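Local atomic coordinates of PA14 domain-containing protein (Clostridium clariflavum, PDB entry 6QDI), a protein that probably senses plant-biomass polysaccharides outside the cell through two tandem calcium-binding PA14 domains of an RsgI-type membrane anti-sigma factor. Residues Val32-Glu43 / Trp183-Gln194; Phe63-Arg72 / Ile80-Leu90. All coordinates share one frame; numbering follows the deposited sequence.

Contact 1 (Val32-Glu43 / Trp183-Gln194). With CA (calcium ion), chain G.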
loop_
_atom_site.group_PDB
_atom_site.type_symbol
_atom_site.label_atom_id
_atom_site.label_comp_id
_atom_site.label_asym_id
_atom_site.label_seq_id
_atom_site.Cartn_x
_atom_site.Cartn_y
_atom_site.Cartn_z
ATOM N N VAL A 32 -0.193 14.225 10.600
ATOM C CA VAL A 32 0.557 14.050 9.352
ATOM C C VAL A 32 1.640 13.004 9.494
ATOM O O VAL A 32 2.474 12.871 8.585
ATOM C CB VAL A 32 1.143 15.366 8.781
ATOM C CG1 VAL A 32 -0.004 16.274 8.369
ATOM C CG2 VAL A 32 2.060 16.059 9.756
ATOM N N ASN A 33 1.674 12.262 10.594
ATOM C CA ASN A 33 2.699 11.231 10.789
ATOM C C ASN A 33 2.163 9.862 10.542
ATOM O O ASN A 33 0.979 9.655 10.438
ATOM C CB ASN A 33 3.237 11.308 12.184
ATOM C CG ASN A 33 4.088 12.527 12.349
ATOM O OD1 ASN A 33 4.891 12.874 11.450
ATOM N ND2 ASN A 33 3.890 13.222 13.429
ATOM N N SER A 34 3.060 8.922 10.477
ATOM C CA SER A 34 2.754 7.593 10.172
ATOM C C SER A 34 1.974 6.857 11.279
ATOM O O SER A 34 2.159 7.184 12.465
ATOM C CB SER A 34 4.156 6.951 10.006
ATOM O OG SER A 34 4.041 5.635 9.735
ATOM N N PRO A 35 1.229 5.785 10.947
ATOM C CA PRO A 35 0.687 4.969 12.043
ATOM C C PRO A 35 1.680 4.136 12.796
ATOM O O PRO A 35 1.330 3.634 13.867
ATOM C CB PRO A 35 -0.307 4.004 11.368
ATOM C CG PRO A 35 -0.516 4.522 10.041
ATOM C CD PRO A 35 0.668 5.364 9.649
ATOM N N ALA A 36 2.849 3.897 12.241
ATOM C CA ALA A 36 3.782 2.956 12.866
ATOM C C ALA A 36 5.142 3.144 12.248
ATOM O O ALA A 36 5.239 3.542 11.079
ATOM C CB ALA A 36 3.292 1.528 12.656
ATOM N N LYS A 37 6.197 2.752 12.986
ATOM C CA LYS A 37 7.550 2.947 12.466
ATOM C C LYS A 37 7.803 2.175 11.165
ATOM O O LYS A 37 8.624 2.580 10.353
ATOM C CB LYS A 37 8.576 2.607 13.535
ATOM C CG LYS A 37 8.676 1.152 13.913
ATOM C CD LYS A 37 9.690 0.954 15.023
ATOM C CE LYS A 37 9.964 -0.510 15.319
ATOM N NZ LYS A 37 8.750 -1.244 15.762
ATOM N N GLU A 38 7.060 1.082 10.960
ATOM C CA GLU A 38 7.210 0.249 9.788
ATOM C C GLU A 38 6.631 0.874 8.525
ATOM O O GLU A 38 6.907 0.387 7.429
ATOM C CB GLU A 38 6.547 -1.122 10.000
ATOM C CG GLU A 38 7.253 -2.018 11.001
ATOM C CD GLU A 38 6.905 -1.724 12.450
ATOM O OE1 GLU A 38 6.039 -0.858 12.744
ATOM O OE2 GLU A 38 7.506 -2.384 13.340
ATOM N N ILE A 39 5.794 1.894 8.674
ATOM C CA ILE A 39 5.144 2.564 7.557
ATOM C C ILE A 39 5.911 3.843 7.299
ATOM O O ILE A 39 6.035 4.692 8.213
ATOM C CB ILE A 39 3.663 2.849 7.911
ATOM C CG1 ILE A 39 2.878 1.539 8.044
ATOM C CG2 ILE A 39 2.981 3.739 6.876
ATOM C CD1 ILE A 39 2.641 0.816 6.725
ATOM N N ARG A 40 6.389 4.011 6.071
ATOM C CA ARG A 40 7.149 5.206 5.680
ATOM C C ARG A 40 6.315 6.450 6.015
ATOM O O ARG A 40 5.114 6.534 5.704
ATOM C CB ARG A 40 7.468 5.170 4.161
ATOM C CG ARG A 40 8.369 6.320 3.675
ATOM C CD ARG A 40 9.840 5.934 3.811
ATOM N NE ARG A 40 9.950 4.795 2.936
ATOM C CZ ARG A 40 10.346 4.819 1.676
ATOM N NH1 ARG A 40 10.773 5.924 1.147
ATOM N NH2 ARG A 40 10.285 3.698 0.943
ATOM N N ASN A 41 6.969 7.456 6.572
ATOM C CA ASN A 41 6.305 8.687 7.030
ATOM C C ASN A 41 6.196 9.679 5.875
ATOM O O ASN A 41 6.792 10.751 5.909
ATOM C CB ASN A 41 7.064 9.304 8.214
ATOM C CG ASN A 41 6.307 10.412 8.827
ATOM O OD1 ASN A 41 5.070 10.479 8.685
ATOM N ND2 ASN A 41 7.003 11.261 9.578
ATOM N N ASP A 42 5.409 9.299 4.870
ATOM C CA ASP A 42 5.268 10.086 3.663
ATOM C C ASP A 42 3.838 10.545 3.389
ATOM O O ASP A 42 3.577 11.119 2.333
ATOM C CB ASP A 42 5.799 9.348 2.439
ATOM C CG ASP A 42 4.996 8.096 2.099
ATOM O OD1 ASP A 42 4.055 7.775 2.821
ATOM O OD2 ASP A 42 5.301 7.430 1.087
ATOM N N GLU A 43 2.907 10.254 4.302
ATOM C CA GLU A 43 1.513 10.687 4.185
ATOM C C GLU A 43 0.676 9.899 3.195
ATOM O O GLU A 43 -0.439 10.302 2.893
ATOM C CB GLU A 43 1.358 12.199 3.969
ATOM C CG GLU A 43 2.237 13.068 4.846
ATOM C CD GLU A 43 2.130 14.529 4.558
ATOM O OE1 GLU A 43 1.167 14.970 3.873
ATOM O OE2 GLU A 43 3.042 15.277 5.014
ATOM N N TRP A 183 1.687 6.395 -4.281
ATOM C CA TRP A 183 1.677 7.476 -3.320
ATOM C C TRP A 183 0.399 8.322 -3.410
ATOM O O TRP A 183 0.287 9.291 -2.663
ATOM C CB TRP A 183 2.865 8.415 -3.529
ATOM C CG TRP A 183 4.229 7.787 -3.457
ATOM C CD1 TRP A 183 4.945 7.519 -2.329
ATOM C CD2 TRP A 183 5.058 7.417 -4.572
ATOM N NE1 TRP A 183 6.159 6.945 -2.675
ATOM C CE2 TRP A 183 6.258 6.902 -4.038
ATOM C CE3 TRP A 183 4.921 7.497 -5.960
ATOM C CZ2 TRP A 183 7.337 6.496 -4.861
ATOM C CZ3 TRP A 183 5.950 7.036 -6.760
ATOM C CH2 TRP A 183 7.134 6.560 -6.205
ATOM N N GLY A 184 -0.515 8.022 -4.328
ATOM C CA GLY A 184 -1.563 8.995 -4.622
ATOM C C GLY A 184 -0.915 10.276 -5.071
ATOM O O GLY A 184 -0.093 10.271 -5.993
ATOM N N VAL A 185 -1.261 11.378 -4.439
ATOM C CA VAL A 185 -0.680 12.672 -4.751
ATOM C C VAL A 185 0.448 13.039 -3.775
ATOM O O VAL A 185 0.983 14.160 -3.836
ATOM C CB VAL A 185 -1.743 13.786 -4.883
ATOM C CG1 VAL A 185 -2.625 13.492 -6.070
ATOM C CG2 VAL A 185 -2.515 13.969 -3.597
ATOM N N GLY A 186 0.862 12.101 -2.931
ATOM C CA GLY A 186 2.007 12.308 -2.045
ATOM C C GLY A 186 3.361 12.143 -2.760
ATOM O O GLY A 186 3.430 11.741 -3.908
ATOM N N SER A 187 4.395 12.474 -2.004
ATOM C CA SER A 187 5.762 12.327 -2.476
ATOM C C SER A 187 6.433 11.151 -1.802
ATOM O O SER A 187 5.909 10.571 -0.850
ATOM C CB SER A 187 6.536 13.617 -2.216
ATOM O OG SER A 187 5.939 14.646 -2.963
ATOM N N PRO A 188 7.658 10.774 -2.247
ATOM C CA PRO A 188 8.251 9.558 -1.674
ATOM C C PRO A 188 8.797 9.713 -0.269
ATOM O O PRO A 188 9.077 8.700 0.372
ATOM C CB PRO A 188 9.369 9.211 -2.705
ATOM C CG PRO A 188 8.865 9.800 -3.980
ATOM C CD PRO A 188 8.293 11.127 -3.530
ATOM N N SER A 189 8.957 10.958 0.171
ATOM C CA SER A 189 9.451 11.278 1.498
ATOM C C SER A 189 8.975 12.676 1.786
ATOM O O SER A 189 8.751 13.461 0.853
ATOM C CB SER A 189 10.984 11.242 1.542
ATOM O OG SER A 189 11.427 11.696 2.783
ATOM N N LYS A 190 8.878 13.035 3.059
ATOM C CA LYS A 190 8.639 14.435 3.416
ATOM C C LYS A 190 9.783 15.333 2.998
ATOM O O LYS A 190 9.596 16.544 2.985
ATOM C CB LYS A 190 8.339 14.610 4.911
ATOM C CG LYS A 190 6.978 14.076 5.311
ATOM C CD LYS A 190 6.803 14.130 6.805
ATOM C CE LYS A 190 5.496 13.517 7.259
ATOM N NZ LYS A 190 4.435 14.511 7.388
ATOM N N SER A 191 10.959 14.786 2.669
ATOM C CA SER A 191 12.035 15.604 2.131
ATOM C C SER A 191 11.775 16.101 0.716
ATOM O O SER A 191 12.489 16.955 0.223
ATOM C CB SER A 191 13.349 14.822 2.156
ATOM O OG SER A 191 13.291 13.717 1.278
ATOM N N ILE A 192 10.734 15.566 0.063
ATOM C CA ILE A 192 10.341 15.894 -1.313
ATOM C C ILE A 192 9.067 16.711 -1.259
ATOM O O ILE A 192 8.050 16.280 -0.716
ATOM C CB ILE A 192 10.188 14.619 -2.158
ATOM C CG1 ILE A 192 11.517 13.854 -2.206
ATOM C CG2 ILE A 192 9.648 14.903 -3.536
ATOM C CD1 ILE A 192 12.600 14.491 -3.079
ATOM N N ASN A 193 9.110 17.909 -1.822
ATOM C CA ASN A 193 7.961 18.794 -1.826
ATOM C C ASN A 193 6.727 18.094 -2.417
ATOM O O ASN A 193 6.819 17.366 -3.420
ATOM C CB ASN A 193 8.263 20.055 -2.606
ATOM C CG ASN A 193 7.221 21.124 -2.377
ATOM O OD1 ASN A 193 6.926 21.502 -1.261
ATOM N ND2 ASN A 193 6.636 21.555 -3.432
ATOM N N GLN A 194 5.571 18.327 -1.800
ATOM C CA GLN A 194 4.326 17.621 -2.158
ATOM C C GLN A 194 3.588 18.374 -3.277
ATOM O O GLN A 194 2.514 18.967 -3.086
ATOM C CB GLN A 194 3.486 17.428 -0.926
ATOM C CG GLN A 194 2.449 16.356 -1.075
ATOM C CD GLN A 194 1.652 16.239 0.204
ATOM O OE1 GLN A 194 0.706 17.008 0.405
ATOM N NE2 GLN A 194 2.052 15.348 1.102
HETATM CA CA CA G . 3.600 5.692 1.460
HETATM O O HOH W 1 4.041 4.935 3.670
HETATM O O HOH W 2 9.394 11.353 5.329
HETATM O O HOH W 3 3.337 9.986 -0.121
HETATM O O HOH W 4 4.195 13.406 0.727
HETATM O O HOH W 5 7.497 6.456 -0.183
HETATM O O HOH W 6 5.720 4.489 0.989
HETATM O O HOH W 7 3.348 5.088 -0.912
#
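V32 offers its carbonyl O to the ammonium group of K190, with V32 O 2.8 Å from K190 NZ. The nitrogen sits above the carbonyl plane. K190 comes from the second PA14 domain. Its chain is straight as far as CE and bends only at the last torsion (chi4 -93°), which turns NZ between V32 and E43. R40 also reaches the second domain, where D176 takes its charge and Y161 bonds to NH1. The N41 amide crosses the K190 chain at a slant, with N41 OD1 3.4 Å from K190 CE. A water joins N41 O to K190 N.

D42 is buried and binds the calcium ion through both carboxylate oxygens, each at 2.5 Å. S44 and D10 complete the protein ligands. D42 OD2 also lies at the edge of the W183 ring, 3.4 Å from W183 CD1. One water links D42 OD2, W183 NE1 and P188 O. Two more waters join D42 O to the backbone of S187.

The two carboxylate oxygens of E43 take different partners. E43 OE2 forms a salt bridge with K190 NZ at 2.9 Å. E43 OE1 takes a bond from Q194 NE2 at 2.9 Å, met from well above the carboxylate plane, and another from G115 N. This is a polar, water-bridged interface between tandem PA14 domains, built beside a calcium site of the first.

Contact 2 (Phe63-Arg72 / Ile80-Leu90). With CA (calcium ion), chain D; EDO (1,2-ethanediol), chain C.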
loop_
_atom_site.group_PDB
_atom_site.type_symbol
_atom_site.label_atom_id
_atom_site.label_comp_id
_atom_site.label_asym_id
_atom_site.label_seq_id
_atom_site.Cartn_x
_atom_site.Cartn_y
_atom_site.Cartn_z
ATOM N N PHE A 63 -23.889 2.490 12.070
ATOM C CA PHE A 63 -22.448 2.662 12.157
ATOM C C PHE A 63 -22.083 4.031 11.620
ATOM O O PHE A 63 -22.628 4.431 10.566
ATOM C CB PHE A 63 -21.710 1.545 11.389
ATOM C CG PHE A 63 -21.868 0.201 12.073
ATOM C CD1 PHE A 63 -22.968 -0.624 11.809
ATOM C CD2 PHE A 63 -20.972 -0.209 13.023
ATOM C CE1 PHE A 63 -23.149 -1.800 12.505
ATOM C CE2 PHE A 63 -21.127 -1.390 13.684
ATOM C CZ PHE A 63 -22.201 -2.206 13.426
ATOM N N TYR A 64 -21.220 4.734 12.339
ATOM C CA TYR A 64 -20.791 6.062 11.974
ATOM C C TYR A 64 -19.291 6.020 11.722
ATOM O O TYR A 64 -18.539 5.487 12.555
ATOM C CB TYR A 64 -21.043 7.078 13.099
ATOM C CG TYR A 64 -22.435 7.066 13.675
ATOM C CD1 TYR A 64 -22.821 6.115 14.601
ATOM C CD2 TYR A 64 -23.358 8.032 13.326
ATOM C CE1 TYR A 64 -24.088 6.121 15.175
ATOM C CE2 TYR A 64 -24.639 8.055 13.899
ATOM C CZ TYR A 64 -24.999 7.077 14.769
ATOM O OH TYR A 64 -26.269 7.124 15.313
ATOM N N ILE A 65 -18.865 6.653 10.638
ATOM C CA ILE A 65 -17.472 6.826 10.349
ATOM C C ILE A 65 -17.130 8.296 10.211
ATOM O O ILE A 65 -17.815 9.041 9.527
ATOM C CB ILE A 65 -17.080 6.011 9.120
ATOM C CG1 ILE A 65 -17.086 4.509 9.510
ATOM C CG2 ILE A 65 -15.671 6.360 8.666
ATOM C CD1 ILE A 65 -16.623 3.468 8.541
ATOM N N SER A 66 -16.040 8.684 10.875
ATOM C CA SER A 66 -15.312 9.934 10.620
ATOM C C SER A 66 -14.030 9.534 9.912
ATOM O O SER A 66 -13.347 8.614 10.388
ATOM C CB SER A 66 -15.000 10.627 11.958
ATOM O OG SER A 66 -16.158 10.817 12.738
ATOM N N ARG A 67 -13.705 10.190 8.790
ATOM C CA ARG A 67 -12.623 9.696 7.949
ATOM C C ARG A 67 -11.858 10.835 7.287
ATOM O O ARG A 67 -12.436 11.809 6.785
ATOM C CB ARG A 67 -13.164 8.774 6.851
ATOM C CG ARG A 67 -14.095 9.477 5.854
ATOM C CD ARG A 67 -14.713 8.598 4.819
ATOM N NE ARG A 67 -15.502 9.356 3.872
ATOM C CZ ARG A 67 -15.059 9.905 2.760
ATOM N NH1 ARG A 67 -15.917 10.524 1.962
ATOM N NH2 ARG A 67 -13.771 9.814 2.416
ATOM N N ASP A 68 -10.558 10.592 7.156
ATOM C CA ASP A 68 -9.684 11.402 6.289
ATOM C C ASP A 68 -8.595 10.411 5.914
ATOM O O ASP A 68 -7.756 10.143 6.764
ATOM C CB ASP A 68 -9.186 12.619 7.028
ATOM C CG ASP A 68 -8.232 13.428 6.226
ATOM O OD1 ASP A 68 -7.754 12.940 5.167
ATOM O OD2 ASP A 68 -7.908 14.585 6.661
ATOM N N ASN A 69 -8.585 9.765 4.733
ATOM C CA ASN A 69 -9.455 9.996 3.601
ATOM C C ASN A 69 -10.503 8.891 3.413
ATOM O O ASN A 69 -11.548 8.950 4.066
ATOM C CB ASN A 69 -8.608 10.209 2.331
ATOM C CG ASN A 69 -7.839 11.507 2.402
ATOM O OD1 ASN A 69 -6.648 11.522 2.739
ATOM N ND2 ASN A 69 -8.555 12.612 2.212
ATOM N N GLY A 70 -10.274 7.915 2.559
ATOM C CA GLY A 70 -11.355 7.014 2.164
ATOM C C GLY A 70 -11.605 5.878 3.136
ATOM O O GLY A 70 -10.696 5.411 3.819
ATOM N N VAL A 71 -12.859 5.409 3.163
ATOM C CA VAL A 71 -13.258 4.233 3.932
ATOM C C VAL A 71 -14.251 3.395 3.165
ATOM O O VAL A 71 -15.137 3.937 2.468
ATOM C CB VAL A 71 -13.858 4.626 5.304
ATOM C CG1 VAL A 71 -14.692 3.514 5.962
ATOM C CG2 VAL A 71 -12.780 5.165 6.225
ATOM N N ARG A 72 -14.152 2.078 3.342
ATOM C CA ARG A 72 -15.220 1.134 3.028
ATOM C C ARG A 72 -15.441 0.292 4.271
ATOM O O ARG A 72 -14.502 -0.218 4.851
ATOM C CB ARG A 72 -14.877 0.231 1.829
ATOM C CG ARG A 72 -14.890 0.975 0.491
ATOM C CD ARG A 72 -14.965 0.091 -0.715
ATOM N NE ARG A 72 -15.097 0.842 -1.984
ATOM C CZ ARG A 72 -14.138 0.985 -2.908
ATOM N NH1 ARG A 72 -12.884 0.487 -2.689
ATOM N NH2 ARG A 72 -14.413 1.660 -4.039
ATOM N N ILE A 80 -21.817 -1.373 3.764
ATOM C CA ILE A 80 -22.807 -0.414 4.260
ATOM C C ILE A 80 -22.307 1.021 4.243
ATOM O O ILE A 80 -23.115 1.912 4.312
ATOM C CB ILE A 80 -23.343 -0.780 5.654
ATOM C CG1 ILE A 80 -22.266 -0.763 6.736
ATOM C CG2 ILE A 80 -24.091 -2.100 5.595
ATOM C CD1 ILE A 80 -22.826 -0.811 8.142
ATOM N N ILE A 81 -20.989 1.251 4.163
ATOM C CA ILE A 81 -20.438 2.574 3.941
ATOM C C ILE A 81 -19.403 2.439 2.822
ATOM O O ILE A 81 -18.410 1.739 2.995
ATOM C CB ILE A 81 -19.797 3.199 5.211
ATOM C CG1 ILE A 81 -20.842 3.382 6.306
ATOM C CG2 ILE A 81 -19.148 4.531 4.866
ATOM C CD1 ILE A 81 -20.295 3.840 7.645
ATOM N N ASP A 82 -19.685 3.068 1.698
ATOM C CA ASP A 82 -18.817 2.962 0.512
ATOM C C ASP A 82 -18.359 4.358 0.142
ATOM O O ASP A 82 -19.024 5.066 -0.619
ATOM C CB ASP A 82 -19.588 2.310 -0.632
ATOM C CG ASP A 82 -18.725 2.041 -1.857
ATOM O OD1 ASP A 82 -17.495 2.320 -1.798
ATOM O OD2 ASP A 82 -19.257 1.547 -2.875
ATOM N N LYS A 83 -17.238 4.771 0.734
ATOM C CA LYS A 83 -16.779 6.165 0.670
ATOM C C LYS A 83 -15.276 6.222 0.425
ATOM O O LYS A 83 -14.516 6.834 1.171
ATOM C CB LYS A 83 -17.201 6.935 1.931
ATOM C CG LYS A 83 -18.724 7.085 2.079
ATOM C CD LYS A 83 -19.306 8.060 1.063
ATOM C CE LYS A 83 -20.803 7.999 1.153
ATOM N NZ LYS A 83 -21.464 8.852 0.183
ATOM N N TRP A 84 -14.866 5.596 -0.672
ATOM C CA TRP A 84 -13.447 5.416 -1.014
ATOM C C TRP A 84 -13.005 6.586 -1.872
ATOM O O TRP A 84 -12.809 6.471 -3.067
ATOM C CB TRP A 84 -13.260 4.094 -1.707
ATOM C CG TRP A 84 -11.858 3.603 -1.791
ATOM C CD1 TRP A 84 -11.093 3.500 -2.921
ATOM C CD2 TRP A 84 -11.059 3.099 -0.716
ATOM N NE1 TRP A 84 -9.881 2.949 -2.608
ATOM C CE2 TRP A 84 -9.822 2.701 -1.262
ATOM C CE3 TRP A 84 -11.270 2.934 0.654
ATOM C CZ2 TRP A 84 -8.815 2.105 -0.490
ATOM C CZ3 TRP A 84 -10.275 2.378 1.429
ATOM C CH2 TRP A 84 -9.042 1.958 0.858
ATOM N N ASP A 85 -12.863 7.742 -1.238
ATOM C CA ASP A 85 -12.592 8.973 -1.978
ATOM C C ASP A 85 -11.741 9.913 -1.139
ATOM O O ASP A 85 -11.457 9.645 0.036
ATOM C CB ASP A 85 -13.882 9.609 -2.518
ATOM C CG ASP A 85 -14.796 10.048 -1.411
ATOM O OD1 ASP A 85 -14.337 10.744 -0.478
ATOM O OD2 ASP A 85 -15.999 9.694 -1.478
ATOM N N ASN A 86 -11.314 11.009 -1.796
ATOM C CA ASN A 86 -10.385 11.954 -1.165
ATOM C C ASN A 86 -10.996 13.026 -0.355
ATOM O O ASN A 86 -10.275 13.891 0.142
ATOM C CB ASN A 86 -9.479 12.534 -2.236
ATOM C CG ASN A 86 -8.530 11.489 -2.746
ATOM O OD1 ASN A 86 -7.689 11.060 -2.012
ATOM N ND2 ASN A 86 -8.720 11.011 -3.949
ATOM N N LEU A 87 -12.307 13.017 -0.195
ATOM C CA LEU A 87 -12.920 13.975 0.653
ATOM C C LEU A 87 -12.539 13.633 2.126
ATOM O O LEU A 87 -11.893 12.574 2.485
ATOM C CB LEU A 87 -14.431 13.969 0.438
ATOM C CG LEU A 87 -14.911 14.197 -0.991
ATOM C CD1 LEU A 87 -16.424 14.052 -1.068
ATOM C CD2 LEU A 87 -14.458 15.583 -1.452
ATOM N N VAL A 88 -13.000 14.517 2.983
ATOM C CA VAL A 88 -13.035 14.285 4.427
ATOM C C VAL A 88 -14.493 14.122 4.794
ATOM O O VAL A 88 -15.331 14.974 4.460
ATOM C CB VAL A 88 -12.383 15.443 5.173
ATOM C CG1 VAL A 88 -12.571 15.287 6.669
ATOM C CG2 VAL A 88 -10.886 15.513 4.802
ATOM N N GLY A 89 -14.812 13.008 5.460
ATOM C CA GLY A 89 -16.199 12.683 5.782
ATOM C C GLY A 89 -16.408 12.669 7.270
ATOM O O GLY A 89 -15.746 11.972 8.003
ATOM N N LEU A 90 -17.335 13.468 7.763
ATOM C CA LEU A 90 -17.662 13.480 9.177
ATOM C C LEU A 90 -19.099 12.901 9.352
ATOM O O LEU A 90 -19.321 12.212 10.361
ATOM C CB LEU A 90 -17.423 14.899 9.747
ATOM C CG LEU A 90 -15.994 15.431 9.507
ATOM C CD1 LEU A 90 -15.891 16.901 9.883
ATOM C CD2 LEU A 90 -14.969 14.615 10.268
HETATM CA CA CA D . -5.591 13.065 4.326
HETATM C C1 EDO C . -6.569 16.232 4.039
HETATM O O1 EDO C . -5.956 15.406 5.052
HETATM C C2 EDO C . -5.996 15.851 2.660
HETATM O O2 EDO C . -6.340 14.505 2.475
HETATM O O HOH W 8 -18.694 10.165 12.587
#
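R67 and G89 form an antiparallel hydrogen-bonded pair, with R67 N 2.8 Å from G89 O. V71 and K83 form a second such pair, in the 71-75/78-83 hairpin.

Two arginines make the salt bridges. The extended R67 chain crosses G89. R67 NH1 and NH2 both grip D85 OD1, which is 2.9 Å from R67 NH1. R67 NH2 also donates to N69 O, and E92 pairs with R67 NE. D85 OD1 takes a third bond from L87 N, an Asx turn. R72 NE meets D82 OD1 at 2.8 Å, from above the carboxylate plane.

The R72 guanidinium makes an offset stack on W84, planes 17° apart. R72 NH1 lies over the ring near W84 CG.

Away from the calcium, F63 CD1 is 3.7 Å from I80 CD1, and I65 meets I81.

D68 OD1 and N69 OD1 bind calcium, with N112, T114 and N116. The D68-N69 peptide bond is cis, which probably helps both side chains reach the ion. A 1,2-ethanediol, probably from the crystallisation liquor, binds it through both hydroxyls; N69 ND2 donates to one. The R67 bonds to N69 O and D85 probably help fix the backbone beside the metal, and the diol is consistent with a sugar-binding site.

How the contacts relate
The centres of the two contacts are 20 Å apart. Their nearest atoms are about 6 Å apart and do not touch. Along the chain, 63-72 and 80-90 both come after 32-43 and before 183-194. Contact 2 lies wholly within the first PA14 domain, where it joins the 71-75/78-83 hairpin to strand 59-68 of the other sheet. Contact 1 instead brings the two domains together. The 112-116 loop connects them: it supplies ligands to the calcium of contact 2 and also meets E43 of contact 1. The second calcium site of the first domain thus sits close to the domain interface.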